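Beta-hexosaminidase (Neisseria gonorrhoeae, PDB 6JTJ) probably cleaves terminal beta-1,4-linked N-acetylglucosamine from peptide-linked peptidoglycan fragments during cell-wall recycling, as a member of glycosyl hydrolase family 3. Local coordinates at residues Ile280-Ile285 / Gly289-Asp294; Ala270-Ile275 / Ala311-Glu316; Gly318-Leu323 / Ala347-Tyr352. One frame throughout, in Å; residues are numbered along the deposited sequence.

Contact 1 (Ile280-Ile285 / Gly289-Asp294)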
loop_
_atom_site.group_PDB
_atom_site.type_symbol
_atom_site.label_atom_id
_atom_site.label_comp_id
_atom_site.label_asym_id
_atom_site.label_seq_id
_atom_site.Cartn_x
_atom_site.Cartn_y
_atom_site.Cartn_z
ATOM N N ILE C 280 18.345 5.936 -18.924
ATOM C CA ILE C 280 17.797 4.598 -19.151
ATOM C C ILE C 280 16.499 4.636 -19.946
ATOM O O ILE C 280 16.424 4.062 -21.020
ATOM C CB ILE C 280 17.656 3.806 -17.832
ATOM C CG1 ILE C 280 19.057 3.495 -17.276
ATOM C CG2 ILE C 280 16.935 2.492 -18.056
ATOM C CD1 ILE C 280 19.087 3.118 -15.810
ATOM N N LEU C 281 15.484 5.334 -19.440
ATOM C CA LEU C 281 14.184 5.332 -20.105
ATOM C C LEU C 281 14.175 6.057 -21.460
ATOM O O LEU C 281 13.662 5.522 -22.432
ATOM C CB LEU C 281 13.101 5.910 -19.172
ATOM C CG LEU C 281 11.661 5.887 -19.679
ATOM C CD1 LEU C 281 11.241 4.507 -20.162
ATOM C CD2 LEU C 281 10.708 6.389 -18.590
ATOM N N ARG C 282 14.697 7.280 -21.521
ATOM C CA ARG C 282 14.740 8.026 -22.785
ATOM C C ARG C 282 15.783 7.447 -23.731
ATOM O O ARG C 282 15.448 6.989 -24.816
ATOM C CB ARG C 282 15.034 9.519 -22.564
ATOM C CG ARG C 282 13.953 10.325 -21.861
ATOM C CD ARG C 282 12.699 10.440 -22.694
ATOM N NE ARG C 282 11.720 11.289 -22.040
ATOM C CZ ARG C 282 10.398 11.191 -22.186
ATOM N NH1 ARG C 282 9.849 10.274 -22.962
ATOM N NH2 ARG C 282 9.610 12.055 -21.558
ATOM N N ARG C 283 17.046 7.473 -23.315
ATOM C CA ARG C 283 18.146 7.133 -24.220
ATOM C C ARG C 283 18.210 5.658 -24.556
ATOM O O ARG C 283 18.199 5.287 -25.714
ATOM C CB ARG C 283 19.515 7.544 -23.648
ATOM C CG ARG C 283 20.331 8.314 -24.661
ATOM C CD ARG C 283 21.813 8.196 -24.535
ATOM N NE ARG C 283 22.418 8.116 -23.221
ATOM C CZ ARG C 283 22.678 6.975 -22.595
ATOM N NH1 ARG C 283 22.303 5.808 -23.126
ATOM N NH2 ARG C 283 23.277 7.011 -21.423
ATOM N N ASP C 284 18.320 4.827 -23.531
ATOM C CA ASP C 284 18.530 3.410 -23.720
ATOM C C ASP C 284 17.264 2.706 -24.239
ATOM O O ASP C 284 17.332 1.909 -25.177
ATOM C CB ASP C 284 19.006 2.815 -22.409
ATOM C CG ASP C 284 19.669 1.485 -22.578
ATOM O OD1 ASP C 284 19.293 0.734 -23.503
ATOM O OD2 ASP C 284 20.542 1.163 -21.746
ATOM N N ILE C 285 16.109 3.009 -23.647
ATOM C CA ILE C 285 14.872 2.345 -24.028
ATOM C C ILE C 285 14.206 3.007 -25.244
ATOM O O ILE C 285 13.483 2.344 -25.990
ATOM C CB ILE C 285 13.894 2.240 -22.826
ATOM C CG1 ILE C 285 14.494 1.298 -21.785
ATOM C CG2 ILE C 285 12.512 1.750 -23.250
ATOM C CD1 ILE C 285 13.826 1.331 -20.436
ATOM N N GLY C 289 7.093 8.919 -24.778
ATOM C CA GLY C 289 5.851 9.376 -24.193
ATOM C C GLY C 289 6.030 10.227 -22.956
ATOM O O GLY C 289 7.104 10.738 -22.677
ATOM N N VAL C 290 4.938 10.377 -22.212
ATOM C CA VAL C 290 4.928 11.170 -20.981
ATOM C C VAL C 290 5.608 10.425 -19.843
ATOM O O VAL C 290 5.352 9.235 -19.604
ATOM C CB VAL C 290 3.487 11.473 -20.519
ATOM C CG1 VAL C 290 3.451 12.001 -19.086
ATOM C CG2 VAL C 290 2.833 12.435 -21.481
ATOM N N ILE C 291 6.479 11.131 -19.135
ATOM C CA ILE C 291 6.927 10.673 -17.832
ATOM C C ILE C 291 6.219 11.550 -16.805
ATOM O O ILE C 291 6.512 12.760 -16.706
ATOM C CB ILE C 291 8.440 10.774 -17.701
ATOM C CG1 ILE C 291 9.116 9.900 -18.753
ATOM C CG2 ILE C 291 8.885 10.331 -16.310
ATOM C CD1 ILE C 291 10.621 10.069 -18.815
ATOM N N PHE C 292 5.279 10.968 -16.064
ATOM C CA PHE C 292 4.676 11.648 -14.927
ATOM C C PHE C 292 5.602 11.648 -13.717
ATOM O O PHE C 292 6.443 10.777 -13.594
ATOM C CB PHE C 292 3.392 10.972 -14.515
ATOM C CG PHE C 292 2.265 11.192 -15.460
ATOM C CD1 PHE C 292 1.694 12.453 -15.605
ATOM C CD2 PHE C 292 1.766 10.143 -16.210
ATOM C CE1 PHE C 292 0.636 12.654 -16.460
ATOM C CE2 PHE C 292 0.713 10.344 -17.079
ATOM C CZ PHE C 292 0.144 11.599 -17.204
ATOM N N SER C 293 5.441 12.618 -12.812
ATOM C CA SER C 293 6.191 12.632 -11.549
ATOM C C SER C 293 5.434 11.773 -10.549
ATOM O O SER C 293 4.325 11.352 -10.815
ATOM C CB SER C 293 6.281 14.055 -10.985
ATOM O OG SER C 293 5.075 14.430 -10.347
ATOM N N ASP C 294 5.981 11.545 -9.366
ATOM C CA ASP C 294 5.079 11.031 -8.279
ATOM C C ASP C 294 4.226 12.195 -7.792
ATOM O O ASP C 294 4.524 13.334 -8.134
ATOM C CB ASP C 294 5.779 10.357 -7.081
ATOM C CG ASP C 294 7.281 10.450 -7.124
ATOM O OD1 ASP C 294 7.804 11.276 -7.918
ATOM O OD2 ASP C 294 7.914 9.671 -6.356
#
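I291 lays its CD1 methyl over one face of the R282 guanidinium, 3.3 Å above the plane and displaced toward the rim, with CD1 nearest to R282 NH2, at 3.5 Å. The two side chains approach from opposite directions. R282 gets there by folding its chain at chi2 (-66°), which carries the guanidinium from the helix toward the start of the strand. There its end-on pair of nitrogens grips a single acceptor: R282 NH1 lies 2.8 Å from G289 O and R282 NH2 3.0 Å from the same G289 O. The oxygen sits in the guanidinium plane, the NH1 bond being the straighter of the two (N-H...O 154°). NH2 also forms a salt bridge with D320, and NH1 a hydrogen bond with F287 O.

In fold terms this is one helix-to-strand return, from helix 274-284 into strand 290-295, in the (beta/alpha)8, TIM-barrel-type domain of family 3. R282 holds two carbonyls of the short connection, F287 O and G289 O. D294, the predicted nucleophile, sits at the other, C-terminal end of the strand, where TIM barrels carry their active sites.

Beside the arginine the join is purely apolar. L281 and I291 meet tip to tip, with L281 CD2 3.7 Å from I291 CD1. L281 also packs on V255 of strand 254-257, the parallel neighbour of strand 290-295.

Contact 2 (Ala270-Ile275 / Ala311-Glu316)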
loop_
_atom_site.group_PDB
_atom_site.type_symbol
_atom_site.label_atom_id
_atom_site.label_comp_id
_atom_site.label_asym_id
_atom_site.label_seq_id
_atom_site.Cartn_x
_atom_site.Cartn_y
_atom_site.Cartn_z
ATOM N N ALA C 270 13.612 6.736 -8.355
ATOM C CA ALA C 270 13.489 6.742 -9.802
ATOM C C ALA C 270 12.830 7.991 -10.362
ATOM O O ALA C 270 13.285 8.531 -11.361
ATOM C CB ALA C 270 12.734 5.507 -10.267
ATOM N N GLY C 271 11.779 8.473 -9.712
ATOM C CA GLY C 271 11.055 9.655 -10.196
ATOM C C GLY C 271 11.807 10.972 -10.111
ATOM O O GLY C 271 11.362 12.003 -10.645
ATOM N N PHE C 272 12.944 10.965 -9.411
ATOM C CA PHE C 272 13.794 12.138 -9.287
ATOM C C PHE C 272 15.197 11.806 -9.790
ATOM O O PHE C 272 16.140 12.478 -9.437
ATOM C CB PHE C 272 13.885 12.562 -7.819
ATOM C CG PHE C 272 12.587 12.983 -7.211
ATOM C CD1 PHE C 272 12.128 14.286 -7.349
ATOM C CD2 PHE C 272 11.848 12.104 -6.444
ATOM C CE1 PHE C 272 10.951 14.709 -6.742
ATOM C CE2 PHE C 272 10.647 12.509 -5.856
ATOM C CZ PHE C 272 10.203 13.818 -5.990
ATOM N N SER C 273 15.329 10.804 -10.644
ATOM C CA SER C 273 16.651 10.362 -11.102
ATOM C C SER C 273 16.871 10.558 -12.596
ATOM O O SER C 273 16.220 9.903 -13.405
ATOM C CB SER C 273 16.831 8.884 -10.795
ATOM O OG SER C 273 18.002 8.376 -11.422
ATOM N N GLU C 274 17.806 11.434 -12.955
ATOM C CA GLU C 274 18.225 11.629 -14.351
ATOM C C GLU C 274 18.696 10.341 -14.968
ATOM O O GLU C 274 18.456 10.073 -16.138
ATOM C CB GLU C 274 19.382 12.618 -14.447
ATOM C CG GLU C 274 19.012 14.058 -14.187
ATOM C CD GLU C 274 20.157 15.014 -14.506
ATOM O OE1 GLU C 274 21.311 14.726 -14.106
ATOM O OE2 GLU C 274 19.912 16.047 -15.158
ATOM N N ILE C 275 19.395 9.543 -14.175
ATOM C CA ILE C 275 19.909 8.272 -14.658
ATOM C C ILE C 275 18.733 7.380 -15.100
ATOM O O ILE C 275 18.698 6.908 -16.240
ATOM C CB ILE C 275 20.798 7.594 -13.588
ATOM C CG1 ILE C 275 22.090 8.416 -13.386
ATOM C CG2 ILE C 275 21.149 6.174 -14.003
ATOM C CD1 ILE C 275 22.854 8.105 -12.118
ATOM N N ALA C 311 8.846 20.403 -7.555
ATOM C CA ALA C 311 8.560 20.398 -8.995
ATOM C C ALA C 311 9.812 20.619 -9.840
ATOM O O ALA C 311 10.043 19.896 -10.815
ATOM C CB ALA C 311 7.521 21.433 -9.334
ATOM N N ARG C 312 10.639 21.585 -9.447
ATOM C CA ARG C 312 11.847 21.892 -10.176
ATOM C C ARG C 312 12.731 20.667 -10.311
ATOM O O ARG C 312 13.251 20.388 -11.401
ATOM C CB ARG C 312 12.627 23.032 -9.502
ATOM C CG ARG C 312 13.828 23.542 -10.305
ATOM C CD ARG C 312 14.675 24.560 -9.525
ATOM N NE ARG C 312 15.416 23.930 -8.437
ATOM C CZ ARG C 312 16.502 23.165 -8.596
ATOM N NH1 ARG C 312 17.013 22.930 -9.800
ATOM N NH2 ARG C 312 17.092 22.618 -7.531
ATOM N N ILE C 313 12.942 19.953 -9.207
ATOM C CA ILE C 313 13.838 18.788 -9.255
ATOM C C ILE C 313 13.212 17.645 -10.072
ATOM O O ILE C 313 13.922 16.898 -10.719
ATOM C CB ILE C 313 14.345 18.311 -7.865
ATOM C CG1 ILE C 313 13.200 17.967 -6.929
ATOM C CG2 ILE C 313 15.259 19.366 -7.233
ATOM C CD1 ILE C 313 13.669 17.306 -5.644
ATOM N N SER C 314 11.885 17.551 -10.059
ATOM C CA SER C 314 11.187 16.590 -10.908
ATOM C C SER C 314 11.390 16.860 -12.395
ATOM O O SER C 314 11.760 15.957 -13.136
ATOM C CB SER C 314 9.702 16.569 -10.612
ATOM O OG SER C 314 9.456 16.136 -9.298
ATOM N N PHE C 315 11.139 18.092 -12.828
ATOM C CA PHE C 315 11.366 18.470 -14.223
ATOM C C PHE C 315 12.814 18.280 -14.625
ATOM O O PHE C 315 13.098 17.730 -15.693
ATOM C CB PHE C 315 11.003 19.919 -14.487
ATOM C CG PHE C 315 9.544 20.196 -14.399
ATOM C CD1 PHE C 315 8.641 19.487 -15.177
ATOM C CD2 PHE C 315 9.067 21.178 -13.557
ATOM C CE1 PHE C 315 7.284 19.733 -15.088
ATOM C CE2 PHE C 315 7.712 21.433 -13.474
ATOM C CZ PHE C 315 6.821 20.719 -14.247
ATOM N N GLU C 316 13.722 18.719 -13.770
ATOM C CA GLU C 316 15.148 18.584 -14.022
ATOM C C GLU C 316 15.558 17.118 -14.171
ATOM O O GLU C 316 16.434 16.802 -14.982
ATOM C CB GLU C 316 15.926 19.275 -12.890
ATOM C CG GLU C 316 17.412 18.977 -12.803
ATOM C CD GLU C 316 18.078 19.694 -11.614
ATOM O OE1 GLU C 316 18.045 19.172 -10.472
ATOM O OE2 GLU C 316 18.676 20.767 -11.841
HETATM O O HOH W 1 9.443 13.161 -9.372
#
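One face of the F272 ring carries a water, whose oxygen stands 3.3 Å above the plane and over the centre. I313 and S314 reach the ring obliquely, and both do so on its CD1-CE1 side. S314 OG comes to 3.3 Å from F272 CE1, while the I313 CD1 methyl lies 3.8 Å from F272 CD1, the two side chains crossing at a slant. I313 holds CG1 between its backbone N and carbonyl carbon (chi1 57°), a turn of the side chain that brings CG1 as well as CD1 up to the phenyl. Both F272 and I313 also touch a crystal neighbour, so lattice packing may influence their positions. F272 lies on the loop before helix 274-284, its side chain about 4 Å from that of D294, the predicted nucleophile, and the contact therefore flanks the predicted active site of the barrel.

No direct hydrogen bond joins the segments; the water makes one bridge. It donates to G271 O at 2.6 Å and is hydrogen-bonded to S314 OG at 3.0 Å. The main partner of that hydroxyl is R310 O, one turn back in its own helix.

Farther along, E274 OE2 approaches E316 O at 3.6 Å without bonding to it. K278 NZ makes a second link, hydrogen-bonded to E316 O and only weakly paired with E274. The carboxylate of E316 turns instead to R312 in a weak salt bridge.

S273 is the N-cap of helix 274-284, with OG hydrogen-bonded to W276 N and to D266. The contact thus sets the approach to that helix against the flank of helix 307-317, whose S314 in turn packs on V322 of strand 321-323 and on L296 in the loop beyond strand 290-295.

Contact 3 (Gly318-Leu323 / Ala347-Tyr352)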
loop_
_atom_site.group_PDB
_atom_site.type_symbol
_atom_site.label_atom_id
_atom_site.label_comp_id
_atom_site.label_asym_id
_atom_site.label_seq_id
_atom_site.Cartn_x
_atom_site.Cartn_y
_atom_site.Cartn_z
ATOM N N GLY C 318 13.700 14.744 -15.447
ATOM C CA GLY C 318 13.189 14.257 -16.725
ATOM C C GLY C 318 11.674 14.077 -16.820
ATOM O O GLY C 318 11.185 13.669 -17.874
ATOM N N CYS C 319 10.929 14.377 -15.759
ATOM C CA CYS C 319 9.474 14.320 -15.816
ATOM C C CYS C 319 8.920 15.413 -16.714
ATOM O O CYS C 319 9.422 16.535 -16.701
ATOM C CB CYS C 319 8.865 14.495 -14.436
ATOM S SG CYS C 319 9.367 13.266 -13.221
ATOM N N ASP C 320 7.899 15.072 -17.504
ATOM C CA ASP C 320 7.198 16.027 -18.362
ATOM C C ASP C 320 6.139 16.764 -17.578
ATOM O O ASP C 320 5.937 17.970 -17.778
ATOM C CB ASP C 320 6.496 15.305 -19.513
ATOM C CG ASP C 320 7.452 14.681 -20.480
ATOM O OD1 ASP C 320 8.200 15.422 -21.148
ATOM O OD2 ASP C 320 7.458 13.441 -20.600
ATOM N N ILE C 321 5.442 16.039 -16.706
ATOM C CA ILE C 321 4.241 16.522 -16.072
ATOM C C ILE C 321 4.253 16.143 -14.590
ATOM O O ILE C 321 4.509 14.995 -14.254
ATOM C CB ILE C 321 3.004 15.897 -16.720
ATOM C CG1 ILE C 321 2.828 16.394 -18.158
ATOM C CG2 ILE C 321 1.741 16.206 -15.921
ATOM C CD1 ILE C 321 1.983 15.488 -19.042
ATOM N N VAL C 322 4.002 17.111 -13.717
ATOM C CA VAL C 322 4.011 16.858 -12.292
ATOM C C VAL C 322 2.591 16.742 -11.768
ATOM O O VAL C 322 1.709 17.497 -12.159
ATOM C CB VAL C 322 4.803 17.918 -11.483
ATOM C CG1 VAL C 322 6.277 17.893 -11.855
ATOM C CG2 VAL C 322 4.247 19.322 -11.665
ATOM N N LEU C 323 2.397 15.781 -10.885
ATOM C CA LEU C 323 1.116 15.538 -10.261
ATOM C C LEU C 323 1.089 16.189 -8.892
ATOM O O LEU C 323 2.009 15.996 -8.110
ATOM C CB LEU C 323 0.883 14.043 -10.067
ATOM C CG LEU C 323 0.039 13.351 -11.118
ATOM C CD1 LEU C 323 0.756 13.412 -12.459
ATOM C CD2 LEU C 323 -0.253 11.907 -10.709
ATOM N N ALA C 347 3.501 19.269 -25.859
ATOM C CA ALA C 347 2.194 19.398 -26.500
ATOM C C ALA C 347 1.802 18.116 -27.201
ATOM O O ALA C 347 0.650 17.691 -27.093
ATOM C CB ALA C 347 2.181 20.562 -27.497
ATOM N N GLY C 348 2.758 17.515 -27.902
ATOM C CA GLY C 348 2.525 16.253 -28.592
ATOM C C GLY C 348 2.337 15.098 -27.623
ATOM O O GLY C 348 1.521 14.195 -27.862
ATOM N N ARG C 349 3.105 15.106 -26.535
ATOM C CA ARG C 349 2.978 14.080 -25.501
ATOM C C ARG C 349 1.605 14.102 -24.817
ATOM O O ARG C 349 1.026 13.052 -24.582
ATOM C CB ARG C 349 4.123 14.207 -24.485
ATOM C CG ARG C 349 5.427 13.664 -25.034
ATOM C CD ARG C 349 6.628 13.957 -24.157
ATOM N NE ARG C 349 7.834 13.377 -24.749
ATOM C CZ ARG C 349 9.070 13.696 -24.405
ATOM N NH1 ARG C 349 9.298 14.586 -23.447
ATOM N NH2 ARG C 349 10.092 13.117 -25.009
ATOM N N TRP C 350 1.104 15.282 -24.468
ATOM C CA TRP C 350 -0.271 15.394 -23.970
ATOM C C TRP C 350 -1.276 14.927 -25.036
ATOM O O TRP C 350 -2.240 14.235 -24.735
ATOM C CB TRP C 350 -0.628 16.844 -23.627
ATOM C CG TRP C 350 -0.290 17.395 -22.246
ATOM C CD1 TRP C 350 0.475 18.499 -21.983
ATOM C CD2 TRP C 350 -0.786 16.948 -20.973
ATOM N NE1 TRP C 350 0.504 18.744 -20.639
ATOM C CE2 TRP C 350 -0.277 17.828 -19.995
ATOM C CE3 TRP C 350 -1.613 15.901 -20.571
ATOM C CZ2 TRP C 350 -0.550 17.681 -18.640
ATOM C CZ3 TRP C 350 -1.900 15.762 -19.214
ATOM C CH2 TRP C 350 -1.368 16.642 -18.269
ATOM N N GLN C 351 -1.076 15.362 -26.275
ATOM C CA GLN C 351 -2.066 15.137 -27.317
ATOM C C GLN C 351 -2.206 13.667 -27.671
ATOM O O GLN C 351 -3.304 13.202 -27.941
ATOM C CB GLN C 351 -1.762 15.967 -28.590
ATOM C CG GLN C 351 -2.894 15.921 -29.651
ATOM C CD GLN C 351 -4.361 16.069 -29.118
ATOM O OE1 GLN C 351 -4.655 16.726 -28.102
ATOM N NE2 GLN C 351 -5.291 15.423 -29.821
ATOM N N TYR C 352 -1.097 12.945 -27.667
ATOM C CA TYR C 352 -1.116 11.501 -27.864
ATOM C C TYR C 352 -2.064 10.788 -26.871
ATOM O O TYR C 352 -2.642 9.762 -27.205
ATOM C CB TYR C 352 0.301 10.953 -27.736
ATOM C CG TYR C 352 0.462 9.494 -28.122
ATOM C CD1 TYR C 352 0.326 9.075 -29.451
ATOM C CD2 TYR C 352 0.773 8.542 -27.164
ATOM C CE1 TYR C 352 0.493 7.740 -29.803
ATOM C CE2 TYR C 352 0.944 7.216 -27.500
ATOM C CZ TYR C 352 0.796 6.812 -28.811
ATOM O OH TYR C 352 0.963 5.478 -29.107
#
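The backbone leading into strand 321-323 passes alongside helix 346-352 at side-chain distance, with the D320 and R349 CA atoms 8.5 Å apart and the I321 and W350 CA atoms 9.2 Å apart. It arrives there from G318, whose positive phi closes helix 307-317 in a Schellman motif.

The two residue pairs do different work. I321 holds CG1 anti to its carbonyl carbon (chi1 -68°) and runs on extended, driving CD1 over one face of the W350 indole in a CH-pi contact: the carbon stands 3.4 Å from the centroid of the six-membered ring and only 14° off its normal. The gap is tight; I321 CG1 follows at 3.6 Å from W350 CZ2, with CG2 a little looser. The NE1-G45 O hydrogen bond helps hold the rotation of the indole. Strand 321-323 runs parallel between strands 290-295 and 47-49 in the barrel sheet, and W350 packs on M48 of the latter as well as on I321.

D320 and R349 cross at about a right angle. R349, extended from CG to NE, offers NH1 to D320 OD1 at 2.7 Å in a salt bridge. The nitrogen comes to the syn side of the oxygen, but the carboxylate and guanidinium planes are 58° apart, so this is a one-point grip and not a flat two-bond pairing. NE is used by K288 O.

The buried carboxylate has further donors: OD1 takes N343 ND2, OD2 takes I291 N, and R282 is its second arginine. So surrounded, D320 would be expected to stay ionised.

How the contacts relate
D320 joins contacts 1 and 3: its OD2 lies 2.7 Å from R282 NH2, and its backbone N 2.8 Å from I291 O, where strands 290-295 and 321-323 start side by side. Contact 2 lies toward the other end of strand 290-295. There F272 CE2 comes within 3.7 Å of D294 OD1, the predicted nucleophile, placing this contact beside the predicted active site. Contacts 1 and 2 share helix 274-284, and helix 307-317 runs from contact 2 into contact 3, with C319 N 3.2 Å from S314 O. The side chains of I291, F272 and I321 lie about 13, 12 and 11 Å respectively from a bound NAG, too far to touch it.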